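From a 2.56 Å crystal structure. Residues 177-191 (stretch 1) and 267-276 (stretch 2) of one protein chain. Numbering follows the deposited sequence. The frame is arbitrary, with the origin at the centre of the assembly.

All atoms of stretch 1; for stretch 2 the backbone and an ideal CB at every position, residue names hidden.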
# COMPACT_ATOMS: atom_id res chain seq x y z
N VAL C 177 -4.34 -18.11 10.84
CA VAL C 177 -4.68 -17.99 9.41
C VAL C 177 -5.02 -19.33 8.80
O VAL C 177 -4.21 -20.27 8.82
CB VAL C 177 -3.54 -17.38 8.57
CG1 VAL C 177 -4.07 -16.88 7.23
CG2 VAL C 177 -2.90 -16.25 9.31
N ALA C 178 -6.24 -19.41 8.26
CA ALA C 178 -6.78 -20.63 7.67
C ALA C 178 -7.94 -20.31 6.73
O ALA C 178 -8.65 -19.33 6.94
CB ALA C 178 -7.22 -21.59 8.77
N PRO C 179 -8.12 -21.13 5.67
CA PRO C 179 -9.32 -21.04 4.85
C PRO C 179 -10.42 -21.89 5.48
O PRO C 179 -10.20 -23.06 5.82
CB PRO C 179 -8.88 -21.64 3.51
CG PRO C 179 -7.83 -22.65 3.89
CD PRO C 179 -7.16 -22.13 5.15
N LEU C 180 -11.60 -21.29 5.64
CA LEU C 180 -12.68 -21.92 6.38
C LEU C 180 -13.82 -22.37 5.49
O LEU C 180 -14.86 -22.82 5.97
CB LEU C 180 -13.23 -20.98 7.45
CG LEU C 180 -12.28 -20.53 8.56
CD1 LEU C 180 -12.91 -19.38 9.31
CD2 LEU C 180 -11.92 -21.68 9.51
N ASN C 181 -13.63 -22.25 4.18
CA ASN C 181 -14.68 -22.64 3.25
C ASN C 181 -15.08 -24.11 3.38
O ASN C 181 -16.24 -24.45 3.13
CB ASN C 181 -14.29 -22.30 1.82
CG ASN C 181 -13.06 -23.03 1.37
OD1 ASN C 181 -12.07 -23.12 2.09
ND2 ASN C 181 -13.11 -23.56 0.15
N GLY C 182 -14.13 -24.96 3.78
CA GLY C 182 -14.39 -26.38 4.05
C GLY C 182 -15.30 -26.58 5.25
O GLY C 182 -16.26 -27.36 5.19
N LEU C 183 -15.01 -25.86 6.33
CA LEU C 183 -15.84 -25.88 7.53
C LEU C 183 -17.24 -25.32 7.26
O LEU C 183 -18.25 -25.89 7.70
CB LEU C 183 -15.14 -25.11 8.66
CG LEU C 183 -15.83 -24.91 10.01
CD1 LEU C 183 -14.84 -25.01 11.14
CD2 LEU C 183 -16.51 -23.57 10.05
N ILE C 184 -17.30 -24.20 6.54
CA ILE C 184 -18.56 -23.58 6.16
C ILE C 184 -19.40 -24.51 5.26
O ILE C 184 -20.62 -24.64 5.45
CB ILE C 184 -18.30 -22.18 5.53
CG1 ILE C 184 -17.77 -21.23 6.61
CG2 ILE C 184 -19.55 -21.61 4.91
CD1 ILE C 184 -17.15 -19.93 6.09
N GLU C 185 -18.75 -25.19 4.33
CA GLU C 185 -19.42 -26.18 3.49
C GLU C 185 -20.16 -27.25 4.33
O GLU C 185 -21.28 -27.65 3.99
CB GLU C 185 -18.43 -26.83 2.52
CG GLU C 185 -19.08 -27.84 1.54
CD GLU C 185 -18.06 -28.48 0.59
OE1 GLU C 185 -17.75 -27.88 -0.46
OE2 GLU C 185 -17.58 -29.59 0.92
N LYS C 186 -19.53 -27.70 5.41
CA LYS C 186 -20.16 -28.71 6.28
C LYS C 186 -21.27 -28.10 7.13
O LYS C 186 -22.21 -28.80 7.51
CB LYS C 186 -19.12 -29.42 7.18
CG LYS C 186 -18.09 -30.24 6.42
CD LYS C 186 -17.04 -30.83 7.37
CE LYS C 186 -17.51 -32.16 7.97
NZ LYS C 186 -16.77 -32.48 9.23
N LEU C 187 -21.16 -26.81 7.44
CA LEU C 187 -22.21 -26.11 8.17
C LEU C 187 -23.42 -25.88 7.28
O LEU C 187 -24.55 -25.99 7.73
CB LEU C 187 -21.70 -24.77 8.72
CG LEU C 187 -20.99 -24.76 10.06
CD1 LEU C 187 -20.29 -23.42 10.30
CD2 LEU C 187 -21.94 -25.08 11.22
N MET C 188 -23.17 -25.58 6.01
CA MET C 188 -24.23 -25.27 5.07
C MET C 188 -25.09 -26.49 4.73
O MET C 188 -26.06 -26.39 3.97
CB MET C 188 -23.68 -24.59 3.81
CG MET C 188 -23.10 -23.17 4.04
SD MET C 188 -24.01 -22.09 5.21
CE MET C 188 -25.60 -21.89 4.40
N THR C 189 -24.73 -27.63 5.30
CA THR C 189 -25.60 -28.80 5.35
C THR C 189 -26.90 -28.44 6.08
O THR C 189 -27.97 -28.97 5.75
CB THR C 189 -24.93 -29.97 6.11
OG1 THR C 189 -23.78 -30.39 5.39
CG2 THR C 189 -25.87 -31.15 6.24
N LEU C 190 -26.79 -27.54 7.05
CA LEU C 190 -27.94 -27.10 7.85
C LEU C 190 -28.85 -26.09 7.15
O LEU C 190 -29.88 -25.69 7.70
CB LEU C 190 -27.47 -26.56 9.22
CG LEU C 190 -26.65 -27.51 10.11
CD1 LEU C 190 -26.37 -26.87 11.45
CD2 LEU C 190 -27.34 -28.86 10.29
N GLY C 191 -28.48 -25.69 5.93
CA GLY C 191 -29.32 -24.83 5.10
C GLY C 191 -29.74 -23.53 5.77
O GLY C 191 -28.90 -22.78 6.27
N UNK C 267 -21.32 -29.94 16.58
CA UNK C 267 -20.71 -31.19 16.27
C UNK C 267 -20.17 -31.23 14.86
O UNK C 267 -19.18 -31.86 14.61
CB UNK C 267 -21.71 -32.32 16.49
N UNK C 268 -20.80 -30.50 13.95
CA UNK C 268 -20.28 -30.35 12.60
C UNK C 268 -18.93 -29.66 12.63
O UNK C 268 -18.02 -30.06 11.90
CB UNK C 268 -21.26 -29.57 11.73
N UNK C 269 -18.79 -28.64 13.47
CA UNK C 269 -17.53 -27.93 13.60
C UNK C 269 -16.49 -28.79 14.31
O UNK C 269 -15.39 -28.94 13.80
CB UNK C 269 -17.74 -26.61 14.35
N UNK C 270 -16.85 -29.38 15.44
CA UNK C 270 -15.90 -30.18 16.24
C UNK C 270 -15.30 -31.38 15.50
O UNK C 270 -14.28 -31.92 15.92
CB UNK C 270 -16.60 -30.68 17.50
N UNK C 271 -15.93 -31.78 14.40
CA UNK C 271 -15.46 -32.91 13.62
C UNK C 271 -14.67 -32.43 12.40
O UNK C 271 -14.37 -33.21 11.49
CB UNK C 271 -16.64 -33.78 13.19
N UNK C 272 -14.34 -31.14 12.38
CA UNK C 272 -13.56 -30.53 11.31
C UNK C 272 -12.25 -29.98 11.87
O UNK C 272 -12.23 -29.38 12.94
CB UNK C 272 -14.36 -29.42 10.62
N UNK C 273 -11.17 -30.17 11.12
CA UNK C 273 -9.81 -29.79 11.56
C UNK C 273 -9.68 -28.36 12.10
O UNK C 273 -8.90 -28.13 13.02
CB UNK C 273 -8.84 -29.96 10.39
N UNK C 274 -10.43 -27.41 11.54
CA UNK C 274 -10.37 -26.01 12.03
C UNK C 274 -11.47 -25.68 13.03
O UNK C 274 -11.68 -24.52 13.35
CB UNK C 274 -10.46 -25.04 10.85
N UNK C 275 -12.17 -26.70 13.51
CA UNK C 275 -13.31 -26.50 14.42
C UNK C 275 -13.26 -27.26 15.73
O UNK C 275 -14.27 -27.38 16.41
CB UNK C 275 -14.60 -26.89 13.70
N UNK C 276 -12.09 -27.77 16.11
CA UNK C 276 -11.94 -28.60 17.31
C UNK C 276 -12.23 -27.86 18.62
O UNK C 276 -12.66 -28.48 19.60
CB UNK C 276 -10.52 -29.17 17.36

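Position 267 lies in a helix, with nothing of stretch 1 within 5.5 Å of its CB. Many side chains would suit. The residue is Glu267.

Position 268 is helical and its CB points toward stretch 1. The CB is 4.4 Å from Lys186 O and 4.6 Å from Leu187 CD2, and Leu190 lies further along. A branched or long apolar side chain would fit. It is Ile268. Its CG2 is 3.6 Å from Lys186 CB, and its CD1 reaches Leu190 CG at 3.8 Å.

Position 269 points sideways. Its CB is 4.6 Å from Leu183 CD1, and Leu187 is also near. A flexible apolar chain such as Met or Leu suits this. The residue is Met269, whose CG is 4.2 Å from Leu183 CD1 and 4.3 Å from Leu187 CD1.

Position 270 points away from stretch 1, so its choice is free on this side. It is Lys270, and its NZ donates to the backbone O of position 276 at 2.7 Å.

Position 271 has its CB 4.2 Å from Lys186 NZ. A small polar or an acidic residue could meet the amine. Ser271 does so: Lys186 NZ donates to Ser271 OG at 3.1 Å. The same OG donates to Ile268 O, also at 3.1 Å.

Position 272 points toward the helix of stretch 1, its CB 4.5 Å from Leu183 CD1 and 4.1 Å from Lys186 NZ. A flat ring or a medium-sized apolar chain could pack here. The residue is His272. Leu183 CB sits over one ring face in a CH-pi contact, 3.8 Å from the centroid. Lys186 CD lies at the ring edge, 3.7 Å from His272 CD2. His272 ND1 accepts from the backbone N of position 274 at 3.1 Å, within the type I turn from 272 to 275.

Position 273 is inside that turn, and its CB has no neighbour in stretch 1. It is Glu273, which makes no contact with stretch 1.

Position 274 points toward stretch 1, with its CB 3.9 Å from Leu180 CD2 and 5.2 Å from Ala178 CB. A large apolar or aromatic side chain could cover this patch. Tyr274 lays one ring face against Ala178 CB, 3.8 Å from the centroid.

Position 275 has no room: a CB here would be 2.2 Å from Met269 O and 3.2 Å from Leu183 CD1. Glycine is the clear choice, and Gly275 CA packs 3.9 Å from Leu183 CD1.

Position 276 is out of reach. Lys276 NZ donates to Lys270 O at 3.2 Å.

Stretch 2 (267-276) EIMKSHEYGK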
# COMPACT_ATOMS: atom_id res chain seq x y z
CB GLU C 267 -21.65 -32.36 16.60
CG GLU C 267 -22.62 -32.74 15.53
CD GLU C 267 -22.18 -33.94 14.75
OE1 GLU C 267 -21.69 -34.89 15.38
OE2 GLU C 267 -22.31 -33.95 13.51
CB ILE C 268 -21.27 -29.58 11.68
CG1 ILE C 268 -22.41 -30.50 11.22
CG2 ILE C 268 -20.55 -28.96 10.47
CD1 ILE C 268 -23.63 -29.76 10.70
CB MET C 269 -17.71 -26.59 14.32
CG MET C 269 -18.33 -25.54 13.44
SD MET C 269 -18.42 -23.90 14.19
CE MET C 269 -19.84 -24.09 15.26
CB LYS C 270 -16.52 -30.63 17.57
CG LYS C 270 -16.43 -29.57 18.66
CD LYS C 270 -16.51 -30.17 20.06
CE LYS C 270 -16.27 -29.10 21.14
NZ LYS C 270 -14.93 -28.41 21.03
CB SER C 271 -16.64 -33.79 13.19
OG SER C 271 -17.40 -33.12 12.20
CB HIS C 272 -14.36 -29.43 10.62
CG HIS C 272 -13.69 -28.87 9.40
ND1 HIS C 272 -12.67 -27.95 9.47
CD2 HIS C 272 -13.91 -29.09 8.08
CE1 HIS C 272 -12.28 -27.63 8.25
NE2 HIS C 272 -13.02 -28.31 7.39
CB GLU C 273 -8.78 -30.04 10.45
CG GLU C 273 -8.96 -29.15 9.22
CD GLU C 273 -7.98 -29.48 8.10
OE1 GLU C 273 -6.81 -29.83 8.40
OE2 GLU C 273 -8.40 -29.38 6.92
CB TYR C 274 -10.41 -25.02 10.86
CG TYR C 274 -9.24 -25.14 9.92
CD1 TYR C 274 -7.92 -25.13 10.40
CD2 TYR C 274 -9.44 -25.28 8.54
CE1 TYR C 274 -6.84 -25.26 9.53
CE2 TYR C 274 -8.36 -25.41 7.66
CZ TYR C 274 -7.07 -25.40 8.16
OH TYR C 274 -6.00 -25.51 7.32
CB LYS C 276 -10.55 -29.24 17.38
CG LYS C 276 -10.22 -30.20 16.24
CD LYS C 276 -11.00 -31.51 16.33
CE LYS C 276 -10.61 -32.47 15.20
NZ LYS C 276 -11.68 -33.48 14.92
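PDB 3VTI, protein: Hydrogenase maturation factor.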